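Local atomic coordinates of FAD-binding PCMH-type domain-containing protein (Gibberella zeae, PDB entry 6YJO), a protein that binds FAD through covalent links and probably acts as an oxidoreductase of the oxygen-dependent, FAD-linked family. Residues C38-V44 and D83-C87; I246-W250 and S282-I286. One frame throughout, in Å; residues are numbered along the deposited sequence.

Interaction 1. Residues C38-V44 and D83-C87; sequences CLASKKV and DAVKC
C38 and C87 are joined by a disulfide that pins the last turn of helix 32-41 to helix 78-90. Its SG-SG bond has a torsion of -88°, close to the relaxed right angle, and C38 reaches it with SG swung anti to its own backbone N (chi1 -176°). On one flank of this bridge, L39 pushes its CD2 branch into the dip between A84 and C87, lying 4.1 Å from A84 CA and the same from C87 CB. A84 CB also meets V44, whose CG1 rests 3.9 Å away. The other branch of V44 fits more tightly, with CG2 against D83 CB at 3.4 Å. On the other flank K42 crosses the D83 side chain at a slant, CB standing 3.6 Å from D83 OD2, while CG leans on C87 SG. The K42 chain then bends and carries its amine away, to a weak hydrogen bond with S41 OG. D83 instead forms a salt bridge with K79 through OD1, and a water that donates to both K42 O and D83 OD2 ties this edge together. The backbone turn explains how V44 comes back to the contact: a Schellman motif with K43 at positive phi ends the helix, V44 N bonding to L39 O at 2.7 Å. Around the pair, L39 and V44 also pack on A71 and A73 of strand 71-73, and A84 touches I118 of strand 116-119, so the disulfide ties the N-terminal helix onto the PCMH-type FAD-binding domain, beside its small parallel sheet.

Interaction 2. Residues I246-W250 and S282-I286; sequences IELDW and SGQTI
Q284 lies obliquely against the indole of W250, its CG 3.8 Å from W250 CE3 and its amide plane 23° from that of the ring. A bend at chi2 (73°) folds the Q284 chain back toward the opposite segment, where OE1 accepts the W250 backbone N-H at 3.0 Å, the donor standing above the plane of the amide carbonyl. A glutamine side chain thus takes over cross-strand bonding just past L248, the last residue of strand 242-248. Before that point the backbones pair as antiparallel strands. I246 with I286 and L248 with Q284 are hydrogen-bonded pairs; E247 with T285 is the non-hydrogen-bonded pair between them, where T285 CA approaches I246 O at 3.3 Å in a CA-H...O contact. On the face that carries Q284, I286 is met by two neighbours: I246 CD1 reaches its CG2 at 3.8 Å, and L248 CD1 touches its CG1 at 3.9 Å. The two strands are neighbours in a seven-stranded antiparallel sheet, consistent with the second domain of this enzyme family. Helices 252-268 and 294-308 pack on the face bearing I286: W250 meets L259 and I286 meets M262 of the first, and both touch L308 of the second. Strand 273-280 flanks 283-290 on the side away from 242-248, and I277 touches both W250 and I286.

Overall arrangement
Interaction 1 closes before interaction 2 opens along the chain, and the two lie on opposite sides of its centre, their own centres about 53 Å apart and nearest atoms about 42 Å apart. They share no helix, strand or sheet. The first fastens helix 32-41 to helix 78-90 next to the three-stranded parallel sheet, where 83-87 lies within the FAD-binding domain; the second joins 242-248 to 283-290 in the seven-stranded antiparallel sheet. FAD lies between the two contacts: the side chain of A84 is about 12 Å from it, and that of I286 about 12 Å from that of the FAD-binding Y176. Each contact joins elements of a different part of the fold.

Interaction 1. Residues C38-V44 and D83-C87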
ATOM      1  N   CYS A  38      13.913   5.401 -30.342  1.00 88.42           N
ATOM      2  CA  CYS A  38      14.713   4.370 -29.687  1.00 88.40           C
ATOM      3  C   CYS A  38      13.855   3.166 -29.323  1.00 86.79           C
ATOM      4  O   CYS A  38      14.224   2.019 -29.601  1.00 84.95           O
ATOM      5  CB  CYS A  38      15.388   4.945 -28.439  1.00 89.46           C
ATOM      6  SG  CYS A  38      16.518   3.805 -27.572  1.00 90.52           S
ATOM      7  N   LEU A  39      12.696   3.414 -28.707  1.00 88.51           N
ATOM      8  CA  LEU A  39      11.819   2.331 -28.277  1.00 89.43           C
ATOM      9  C   LEU A  39      11.481   1.401 -29.435  1.00 97.32           C
ATOM     10  O   LEU A  39      11.568   0.177 -29.306  1.00 98.44           O
ATOM     11  CB  LEU A  39      10.550   2.920 -27.659  1.00 84.67           C
ATOM     12  CG  LEU A  39      10.731   3.670 -26.338  1.00 80.17           C
ATOM     13  CD1 LEU A  39       9.504   4.517 -26.033  1.00 79.19           C
ATOM     14  CD2 LEU A  39      11.008   2.695 -25.200  1.00 77.18           C
ATOM     15  N   ALA A  40      11.117   1.967 -30.589  1.00100.89           N
ATOM     16  CA  ALA A  40      10.738   1.148 -31.736  1.00101.97           C
ATOM     17  C   ALA A  40      11.941   0.582 -32.473  1.00 98.97           C
ATOM     18  O   ALA A  40      11.780  -0.366 -33.247  1.00 98.44           O
ATOM     19  CB  ALA A  40       9.881   1.954 -32.711  1.00106.28           C
ATOM     20  N   SER A  41      13.135   1.144 -32.263  1.00 96.76           N
ATOM     21  CA  SER A  41      14.344   0.505 -32.774  1.00 98.57           C
ATOM     22  C   SER A  41      14.606  -0.810 -32.055  1.00 97.24           C
ATOM     23  O   SER A  41      15.130  -1.753 -32.658  1.00 98.07           O
ATOM     24  CB  SER A  41      15.548   1.439 -32.624  1.00 99.84           C
ATOM     25  OG  SER A  41      16.686   0.728 -32.167  1.00 99.94           O
ATOM     26  N   LYS A  42      14.238  -0.886 -30.777  1.00 94.07           N
ATOM     27  CA  LYS A  42      14.317  -2.104 -29.986  1.00 90.85           C
ATOM     28  C   LYS A  42      12.989  -2.858 -29.983  1.00 87.10           C
ATOM     29  O   LYS A  42      12.828  -3.814 -29.218  1.00 85.02           O
ATOM     30  CB  LYS A  42      14.744  -1.763 -28.551  1.00 90.51           C
ATOM     31  CG  LYS A  42      15.897  -0.753 -28.456  1.00 92.47           C
ATOM     32  CD  LYS A  42      17.214  -1.402 -28.053  1.00 93.94           C
ATOM     33  CE  LYS A  42      18.384  -0.443 -28.232  1.00 97.55           C
ATOM     34  NZ  LYS A  42      18.829  -0.341 -29.649  1.00101.73           N
ATOM     35  N   LYS A  43      12.052  -2.453 -30.842  1.00 86.53           N
ATOM     36  CA  LYS A  43      10.682  -2.972 -30.877  1.00 83.89           C
ATOM     37  C   LYS A  43      10.099  -3.130 -29.474  1.00 81.38           C
ATOM     38  O   LYS A  43       9.474  -4.136 -29.137  1.00 81.92           O
ATOM     39  CB  LYS A  43      10.618  -4.287 -31.656  1.00 83.96           C
ATOM     40  CG  LYS A  43      11.170  -4.173 -33.066  1.00 86.29           C
ATOM     41  CD  LYS A  43      11.284  -5.524 -33.749  1.00 86.42           C
ATOM     42  CE  LYS A  43      12.250  -5.464 -34.921  1.00 88.03           C
ATOM     43  NZ  LYS A  43      13.639  -5.142 -34.493  1.00 87.04           N
ATOM     44  N   VAL A  44      10.302  -2.103 -28.653  1.00 78.61           N
ATOM     45  CA  VAL A  44       9.584  -1.961 -27.389  1.00 75.32           C
ATOM     46  C   VAL A  44       8.226  -1.352 -27.715  1.00 76.10           C
ATOM     47  O   VAL A  44       8.173  -0.223 -28.226  1.00 76.69           O
ATOM     48  CB  VAL A  44      10.349  -1.081 -26.388  1.00 73.57           C
ATOM     49  CG1 VAL A  44       9.503  -0.849 -25.135  1.00 71.04           C
ATOM     50  CG2 VAL A  44      11.692  -1.708 -26.027  1.00 73.57           C
ATOM     51  N   ASP A  83      15.023  -3.273 -22.590  1.00 54.24           N
ATOM     52  CA  ASP A  83      15.288  -2.348 -23.686  1.00 56.48           C
ATOM     53  C   ASP A  83      14.714  -0.965 -23.392  1.00 54.15           C
ATOM     54  O   ASP A  83      15.344   0.052 -23.699  1.00 52.06           O
ATOM     55  CB  ASP A  83      14.715  -2.901 -24.991  1.00 60.40           C
ATOM     56  CG  ASP A  83      15.529  -4.062 -25.540  1.00 62.46           C
ATOM     57  OD1 ASP A  83      16.609  -4.353 -24.980  1.00 61.38           O
ATOM     58  OD2 ASP A  83      15.089  -4.682 -26.529  1.00 63.99           O
ATOM     59  N   ALA A  84      13.524  -0.907 -22.789  1.00 54.20           N
ATOM     60  CA  ALA A  84      12.933   0.384 -22.451  1.00 57.15           C
ATOM     61  C   ALA A  84      13.783   1.115 -21.424  1.00 56.63           C
ATOM     62  O   ALA A  84      13.963   2.334 -21.515  1.00 58.47           O
ATOM     63  CB  ALA A  84      11.507   0.192 -21.929  1.00 58.74           C
ATOM     64  N   VAL A  85      14.325   0.383 -20.447  1.00 54.23           N
ATOM     65  CA  VAL A  85      15.202   0.997 -19.457  1.00 53.92           C
ATOM     66  C   VAL A  85      16.496   1.462 -20.110  1.00 58.97           C
ATOM     67  O   VAL A  85      17.046   2.503 -19.731  1.00 59.49           O
ATOM     68  CB  VAL A  85      15.454   0.012 -18.297  1.00 50.19           C
ATOM     69  CG1 VAL A  85      16.856   0.178 -17.716  1.00 48.73           C
ATOM     70  CG2 VAL A  85      14.397   0.199 -17.211  1.00 49.09           C
ATOM     71  N   LYS A  86      17.003   0.716 -21.097  1.00 61.10           N
ATOM     72  CA  LYS A  86      18.193   1.163 -21.815  1.00 63.62           C
ATOM     73  C   LYS A  86      17.895   2.396 -22.661  1.00 63.91           C
ATOM     74  O   LYS A  86      18.707   3.325 -22.715  1.00 63.17           O
ATOM     75  CB  LYS A  86      18.742   0.032 -22.687  1.00 64.90           C
ATOM     76  CG  LYS A  86      19.569  -0.997 -21.935  1.00 63.77           C
ATOM     77  CD  LYS A  86      20.118  -2.060 -22.878  1.00 66.10           C
ATOM     78  CE  LYS A  86      19.922  -3.461 -22.317  1.00 66.44           C
ATOM     79  NZ  LYS A  86      20.335  -4.519 -23.284  1.00 69.03           N
ATOM     80  N   CYS A  87      16.742   2.425 -23.338  1.00 65.06           N
ATOM     81  CA  CYS A  87      16.358   3.623 -24.076  1.00 69.49           C
ATOM     82  C   CYS A  87      16.151   4.813 -23.148  1.00 70.54           C
ATOM     83  O   CYS A  87      16.185   5.958 -23.611  1.00 73.27           O
ATOM     84  CB  CYS A  87      15.085   3.380 -24.892  1.00 72.24           C
ATOM     85  SG  CYS A  87      15.347   2.549 -26.483  1.00 76.95           S
TER
HETATM   86  O   HOH W   1      12.661  -5.513 -27.003  1.00 49.22           O

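Interaction 2. Residues I246-W250 and S282-I286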
ATOM      1  N   ILE A 246     -19.501  -3.284  13.410  1.00 55.78           N
ATOM      2  CA  ILE A 246     -20.123  -2.761  14.623  1.00 58.05           C
ATOM      3  C   ILE A 246     -20.307  -1.267  14.406  1.00 56.80           C
ATOM      4  O   ILE A 246     -19.321  -0.527  14.308  1.00 54.88           O
ATOM      5  CB  ILE A 246     -19.282  -3.019  15.884  1.00 59.23           C
ATOM      6  CG1 ILE A 246     -19.051  -4.517  16.113  1.00 62.30           C
ATOM      7  CG2 ILE A 246     -19.959  -2.382  17.088  1.00 59.43           C
ATOM      8  CD1 ILE A 246     -17.615  -4.950  15.875  1.00 61.67           C
ATOM      9  N   GLU A 247     -21.557  -0.820  14.330  1.00 58.76           N
ATOM     10  CA  GLU A 247     -21.862   0.590  14.142  1.00 60.03           C
ATOM     11  C   GLU A 247     -21.919   1.299  15.488  1.00 63.32           C
ATOM     12  O   GLU A 247     -22.457   0.769  16.465  1.00 66.84           O
ATOM     13  CB  GLU A 247     -23.190   0.754  13.406  1.00 60.94           C
ATOM     14  CG  GLU A 247     -23.269  -0.007  12.093  1.00 60.60           C
ATOM     15  CD  GLU A 247     -24.580   0.228  11.369  1.00 60.60           C
ATOM     16  OE1 GLU A 247     -25.410   1.009  11.880  1.00 61.05           O
ATOM     17  OE2 GLU A 247     -24.779  -0.364  10.288  1.00 60.51           O
ATOM     18  N   LEU A 248     -21.356   2.505  15.532  1.00 62.59           N
ATOM     19  CA  LEU A 248     -21.292   3.291  16.754  1.00 63.93           C
ATOM     20  C   LEU A 248     -21.593   4.749  16.443  1.00 60.64           C
ATOM     21  O   LEU A 248     -21.588   5.178  15.286  1.00 57.13           O
ATOM     22  CB  LEU A 248     -19.915   3.187  17.422  1.00 66.25           C
ATOM     23  CG  LEU A 248     -19.480   1.797  17.882  1.00 70.10           C
ATOM     24  CD1 LEU A 248     -18.391   1.257  16.963  1.00 69.46           C
ATOM     25  CD2 LEU A 248     -19.003   1.855  19.323  1.00 72.65           C
ATOM     26  N   ASP A 249     -21.877   5.509  17.510  1.00 63.07           N
ATOM     27  CA  ASP A 249     -22.018   6.966  17.439  1.00 64.41           C
ATOM     28  C   ASP A 249     -21.426   7.554  18.731  1.00 66.30           C
ATOM     29  O   ASP A 249     -22.137   7.943  19.663  1.00 68.23           O
ATOM     30  CB  ASP A 249     -23.470   7.384  17.240  1.00 66.17           C
ATOM     31  CG  ASP A 249     -23.615   8.875  17.037  1.00 67.83           C
ATOM     32  OD1 ASP A 249     -22.622   9.521  16.636  1.00 67.57           O
ATOM     33  OD2 ASP A 249     -24.713   9.403  17.295  1.00 70.17           O
ATOM     34  N   TRP A 250     -20.098   7.618  18.771  1.00 65.82           N
ATOM     35  CA  TRP A 250     -19.385   8.156  19.921  1.00 65.81           C
ATOM     36  C   TRP A 250     -19.568   9.663  20.045  1.00 66.46           C
ATOM     37  O   TRP A 250     -19.764  10.376  19.057  1.00 64.33           O
ATOM     38  CB  TRP A 250     -17.890   7.869  19.798  1.00 63.54           C
ATOM     39  CG  TRP A 250     -17.474   6.463  20.064  1.00 62.94           C
ATOM     40  CD1 TRP A 250     -18.155   5.515  20.770  1.00 63.52           C
ATOM     41  CD2 TRP A 250     -16.262   5.847  19.623  1.00 62.71           C
ATOM     42  NE1 TRP A 250     -17.435   4.344  20.795  1.00 64.08           N
ATOM     43  CE2 TRP A 250     -16.270   4.522  20.097  1.00 63.58           C
ATOM     44  CE3 TRP A 250     -15.170   6.291  18.873  1.00 62.30           C
ATOM     45  CZ2 TRP A 250     -15.226   3.635  19.843  1.00 64.31           C
ATOM     46  CZ3 TRP A 250     -14.136   5.412  18.622  1.00 63.11           C
ATOM     47  CH2 TRP A 250     -14.170   4.098  19.106  1.00 64.18           C
ATOM     48  N   SER A 282     -19.794  11.829  10.888  1.00 52.56           N
ATOM     49  CA  SER A 282     -21.100  11.623  11.501  1.00 54.03           C
ATOM     50  C   SER A 282     -21.217  10.326  12.291  1.00 55.62           C
ATOM     51  O   SER A 282     -22.302  10.032  12.806  1.00 56.19           O
ATOM     52  CB  SER A 282     -22.194  11.665  10.425  1.00 54.75           C
ATOM     53  OG  SER A 282     -21.663  11.353   9.149  1.00 56.33           O
ATOM     54  N   GLY A 283     -20.149   9.549  12.413  1.00 56.78           N
ATOM     55  CA  GLY A 283     -20.215   8.322  13.178  1.00 57.04           C
ATOM     56  C   GLY A 283     -19.016   7.445  12.899  1.00 55.21           C
ATOM     57  O   GLY A 283     -18.140   7.778  12.094  1.00 52.84           O
ATOM     58  N   GLN A 284     -18.999   6.303  13.586  1.00 56.64           N
ATOM     59  CA  GLN A 284     -17.906   5.347  13.505  1.00 56.24           C
ATOM     60  C   GLN A 284     -18.439   3.968  13.132  1.00 54.43           C
ATOM     61  O   GLN A 284     -19.631   3.675  13.277  1.00 51.89           O
ATOM     62  CB  GLN A 284     -17.141   5.252  14.834  1.00 57.74           C
ATOM     63  CG  GLN A 284     -16.499   6.553  15.300  1.00 59.16           C
ATOM     64  CD  GLN A 284     -17.519   7.559  15.807  1.00 63.47           C
ATOM     65  OE1 GLN A 284     -18.625   7.191  16.214  1.00 65.22           O
ATOM     66  NE2 GLN A 284     -17.155   8.837  15.780  1.00 64.22           N
ATOM     67  N   THR A 285     -17.535   3.120  12.643  1.00 54.93           N
ATOM     68  CA  THR A 285     -17.869   1.735  12.314  1.00 56.49           C
ATOM     69  C   THR A 285     -16.629   0.880  12.526  1.00 55.83           C
ATOM     70  O   THR A 285     -15.653   1.012  11.783  1.00 54.91           O
ATOM     71  CB  THR A 285     -18.368   1.602  10.877  1.00 57.30           C
ATOM     72  OG1 THR A 285     -19.561   2.376  10.698  1.00 59.33           O
ATOM     73  CG2 THR A 285     -18.661   0.139  10.549  1.00 57.55           C
ATOM     74  N   ILE A 286     -16.672   0.003  13.526  1.00 57.34           N
ATOM     75  CA  ILE A 286     -15.640  -1.014  13.695  1.00 57.62           C
ATOM     76  C   ILE A 286     -15.990  -2.191  12.796  1.00 57.72           C
ATOM     77  O   ILE A 286     -17.071  -2.776  12.916  1.00 59.03           O
ATOM     78  CB  ILE A 286     -15.516  -1.447  15.163  1.00 60.13           C
ATOM     79  CG1 ILE A 286     -14.936  -0.301  15.999  1.00 60.69           C
ATOM     80  CG2 ILE A 286     -14.622  -2.682  15.288  1.00 61.57           C
ATOM     81  CD1 ILE A 286     -14.929  -0.565  17.487  1.00 63.01           C
TER